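Local coordinates for protein prolyl endopeptidase (Myxococcus xanthus, PDB 2BKL) that probably cleaves oligopeptides on the carboxyl side of proline, and less readily of alanine, as a serine peptidase of the prolyl oligopeptidase family, at residues Asp443-Tyr451 / Pro470-Tyr478. Numbering follows the deposited sequence.
Sequences DGNAPTLLY and PWLDAGGVY
The indole of W471 meets P447, T448 and L449: W471 CZ2 lies 3.6 Å from P447 CB, T448 N and V477 C stand at the ring edge, and G476 CA sits over one face, offset toward the rim. On the sheet face that carries L449 and Y478, the side chains of Y451 and Y478 run alongside each other in the same direction, Y478 OH approaching Y451 CD2 obliquely at 3.3 Å. With CG anti to the backbone N (chi1 -175°), the W471 ring is carried from helix 469-473 toward P447-L449, and NE1 donates to V477 O at 3.0 Å, the oxygen lying in the ring plane while NE1 stands above the carbonyl plane. V477 O is gripped twice, since L449 N also bonds it at 2.9 Å, nearly along the C=O axis; V477 N returns a bond to P447 O. These two backbone bonds flank the parallel pairing of T448 with V477, which joins strands 448-451 and 477-481 of a beta-alpha-beta unit in the alpha/beta-hydrolase domain, where G475, at positive phi, ends the helix in a Schellman motif. A phenylalanine replacing W471 would probably leave V477 O with L449 N as its one partner within the pair and open a gap beside P447 CB. On the face of T448 and V477, T448 OG1 packs 3.5 Å from V477 CB and bonds A446 O.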
loop_
_atom_site.group_PDB
_atom_site.type_symbol
_atom_site.label_atom_id
_atom_site.label_comp_id
_atom_site.label_asym_id
_atom_site.label_seq_id
_atom_site.Cartn_x
_atom_site.Cartn_y
_atom_site.Cartn_z
ATOM N N ASP A 443 -5.393 -31.682 11.516
ATOM C CA ASP A 443 -4.531 -32.616 12.230
ATOM C C ASP A 443 -3.320 -31.946 12.849
ATOM O O ASP A 443 -2.412 -32.614 13.314
ATOM C CB ASP A 443 -4.089 -33.734 11.271
ATOM C CG ASP A 443 -3.193 -33.247 10.130
ATOM O OD1 ASP A 443 -2.951 -32.032 9.970
ATOM O OD2 ASP A 443 -2.673 -34.048 9.297
ATOM N N GLY A 444 -3.286 -30.614 12.845
ATOM C CA GLY A 444 -2.174 -29.905 13.467
ATOM C C GLY A 444 -0.881 -29.927 12.683
ATOM O O GLY A 444 0.202 -29.650 13.224
ATOM N N ASN A 445 -0.959 -30.226 11.399
ATOM C CA ASN A 445 0.254 -30.399 10.627
ATOM C C ASN A 445 0.263 -29.792 9.238
ATOM O O ASN A 445 1.208 -30.001 8.484
ATOM C CB ASN A 445 0.574 -31.890 10.528
ATOM C CG ASN A 445 2.003 -32.138 10.136
ATOM O OD1 ASN A 445 2.922 -31.533 10.687
ATOM N ND2 ASN A 445 2.200 -33.008 9.172
ATOM N N ALA A 446 -0.747 -29.001 8.894
ATOM C CA ALA A 446 -0.749 -28.337 7.597
ATOM C C ALA A 446 0.312 -27.237 7.532
ATOM O O ALA A 446 0.425 -26.443 8.466
ATOM C CB ALA A 446 -2.118 -27.721 7.336
ATOM N N PRO A 447 1.046 -27.143 6.437
ATOM C CA PRO A 447 1.962 -26.017 6.243
ATOM C C PRO A 447 1.076 -24.772 6.199
ATOM O O PRO A 447 0.096 -24.737 5.453
ATOM C CB PRO A 447 2.586 -26.279 4.870
ATOM C CG PRO A 447 2.082 -27.513 4.398
ATOM C CD PRO A 447 1.007 -28.045 5.275
ATOM N N THR A 448 1.424 -23.766 6.970
ATOM C CA THR A 448 0.594 -22.588 7.101
ATOM C C THR A 448 1.417 -21.343 6.908
ATOM O O THR A 448 2.536 -21.275 7.368
ATOM C CB THR A 448 -0.056 -22.623 8.502
ATOM O OG1 THR A 448 -0.921 -23.762 8.571
ATOM C CG2 THR A 448 -0.938 -21.404 8.800
ATOM N N LEU A 449 0.844 -20.380 6.209
ATOM C CA LEU A 449 1.468 -19.090 5.964
ATOM C C LEU A 449 0.541 -18.017 6.530
ATOM O O LEU A 449 -0.597 -17.889 6.098
ATOM C CB LEU A 449 1.672 -18.869 4.478
ATOM C CG LEU A 449 2.281 -17.546 4.019
ATOM C CD1 LEU A 449 3.633 -17.347 4.565
ATOM C CD2 LEU A 449 2.319 -17.557 2.490
ATOM N N LEU A 450 1.034 -17.259 7.484
ATOM C CA LEU A 450 0.283 -16.252 8.228
ATOM C C LEU A 450 0.843 -14.878 7.850
ATOM O O LEU A 450 2.048 -14.625 8.003
ATOM C CB LEU A 450 0.419 -16.494 9.740
ATOM C CG LEU A 450 -0.022 -15.358 10.666
ATOM C CD1 LEU A 450 -1.526 -15.042 10.492
ATOM C CD2 LEU A 450 0.310 -15.682 12.084
ATOM N N TYR A 451 -0.037 -14.038 7.348
ATOM C CA TYR A 451 0.287 -12.719 6.826
ATOM C C TYR A 451 -0.350 -11.630 7.694
ATOM O O TYR A 451 -1.489 -11.752 8.158
ATOM C CB TYR A 451 -0.276 -12.629 5.404
ATOM C CG TYR A 451 -0.128 -11.331 4.650
ATOM C CD1 TYR A 451 1.100 -10.736 4.525
ATOM C CD2 TYR A 451 -1.199 -10.786 3.958
ATOM C CE1 TYR A 451 1.269 -9.559 3.778
ATOM C CE2 TYR A 451 -1.049 -9.625 3.200
ATOM C CZ TYR A 451 0.195 -9.002 3.173
ATOM O OH TYR A 451 0.425 -7.821 2.457
ATOM N N PRO A 470 -0.967 -22.647 -5.496
ATOM C CA PRO A 470 -0.120 -23.842 -5.312
ATOM C C PRO A 470 0.032 -24.251 -3.828
ATOM O O PRO A 470 0.025 -25.434 -3.478
ATOM C CB PRO A 470 1.209 -23.411 -5.943
ATOM C CG PRO A 470 0.770 -22.454 -6.951
ATOM C CD PRO A 470 -0.279 -21.615 -6.292
ATOM N N TRP A 471 0.050 -23.261 -2.947
ATOM C CA TRP A 471 0.157 -23.510 -1.515
ATOM C C TRP A 471 -1.082 -24.238 -1.008
ATOM O O TRP A 471 -0.963 -25.277 -0.365
ATOM C CB TRP A 471 0.376 -22.181 -0.799
ATOM C CG TRP A 471 0.619 -22.259 0.686
ATOM C CD1 TRP A 471 -0.259 -21.928 1.695
ATOM C CD2 TRP A 471 1.804 -22.705 1.323
ATOM N NE1 TRP A 471 0.325 -22.157 2.915
ATOM C CE2 TRP A 471 1.615 -22.584 2.709
ATOM C CE3 TRP A 471 3.036 -23.164 0.853
ATOM C CZ2 TRP A 471 2.602 -22.941 3.626
ATOM C CZ3 TRP A 471 4.018 -23.496 1.758
ATOM C CH2 TRP A 471 3.792 -23.372 3.133
ATOM N N LEU A 472 -2.255 -23.738 -1.371
ATOM C CA LEU A 472 -3.523 -24.348 -0.970
ATOM C C LEU A 472 -3.634 -25.746 -1.558
ATOM O O LEU A 472 -4.067 -26.676 -0.887
ATOM C CB LEU A 472 -4.717 -23.510 -1.430
ATOM C CG LEU A 472 -4.799 -22.058 -0.931
ATOM C CD1 LEU A 472 -6.083 -21.441 -1.399
ATOM C CD2 LEU A 472 -4.669 -21.943 0.579
ATOM N N ASP A 473 -3.192 -25.909 -2.802
ATOM C CA ASP A 473 -3.296 -27.212 -3.467
ATOM C C ASP A 473 -2.365 -28.268 -2.891
ATOM O O ASP A 473 -2.653 -29.496 -2.999
ATOM C CB ASP A 473 -3.076 -27.049 -4.974
ATOM C CG ASP A 473 -4.216 -26.309 -5.649
ATOM O OD1 ASP A 473 -5.305 -26.208 -5.033
ATOM O OD2 ASP A 473 -4.132 -25.793 -6.796
ATOM N N ALA A 474 -1.297 -27.824 -2.251
ATOM C CA ALA A 474 -0.360 -28.679 -1.539
ATOM C C ALA A 474 -0.822 -29.009 -0.117
ATOM O O ALA A 474 -0.080 -29.648 0.633
ATOM C CB ALA A 474 1.035 -28.032 -1.528
ATOM N N GLY A 475 -2.026 -28.569 0.252
ATOM C CA GLY A 475 -2.634 -28.810 1.555
ATOM C C GLY A 475 -2.300 -27.705 2.545
ATOM O O GLY A 475 -2.402 -27.916 3.742
ATOM N N GLY A 476 -1.860 -26.556 2.051
ATOM C CA GLY A 476 -1.505 -25.468 2.925
ATOM C C GLY A 476 -2.682 -24.626 3.368
ATOM O O GLY A 476 -3.759 -24.674 2.799
ATOM N N VAL A 477 -2.440 -23.862 4.430
ATOM C CA VAL A 477 -3.393 -22.892 4.976
ATOM C C VAL A 477 -2.785 -21.521 4.806
ATOM O O VAL A 477 -1.585 -21.334 5.031
ATOM C CB VAL A 477 -3.642 -23.180 6.453
ATOM C CG1 VAL A 477 -4.489 -22.081 7.153
ATOM C CG2 VAL A 477 -4.271 -24.589 6.627
ATOM N N TYR A 478 -3.611 -20.586 4.387
ATOM C CA TYR A 478 -3.224 -19.171 4.282
ATOM C C TYR A 478 -4.086 -18.389 5.232
ATOM O O TYR A 478 -5.320 -18.479 5.176
ATOM C CB TYR A 478 -3.430 -18.659 2.861
ATOM C CG TYR A 478 -3.090 -17.199 2.642
ATOM C CD1 TYR A 478 -1.801 -16.738 2.811
ATOM C CD2 TYR A 478 -4.059 -16.307 2.220
ATOM C CE1 TYR A 478 -1.482 -15.391 2.584
ATOM C CE2 TYR A 478 -3.758 -14.978 1.984
ATOM C CZ TYR A 478 -2.472 -14.536 2.178
ATOM O OH TYR A 478 -2.134 -13.191 1.940
#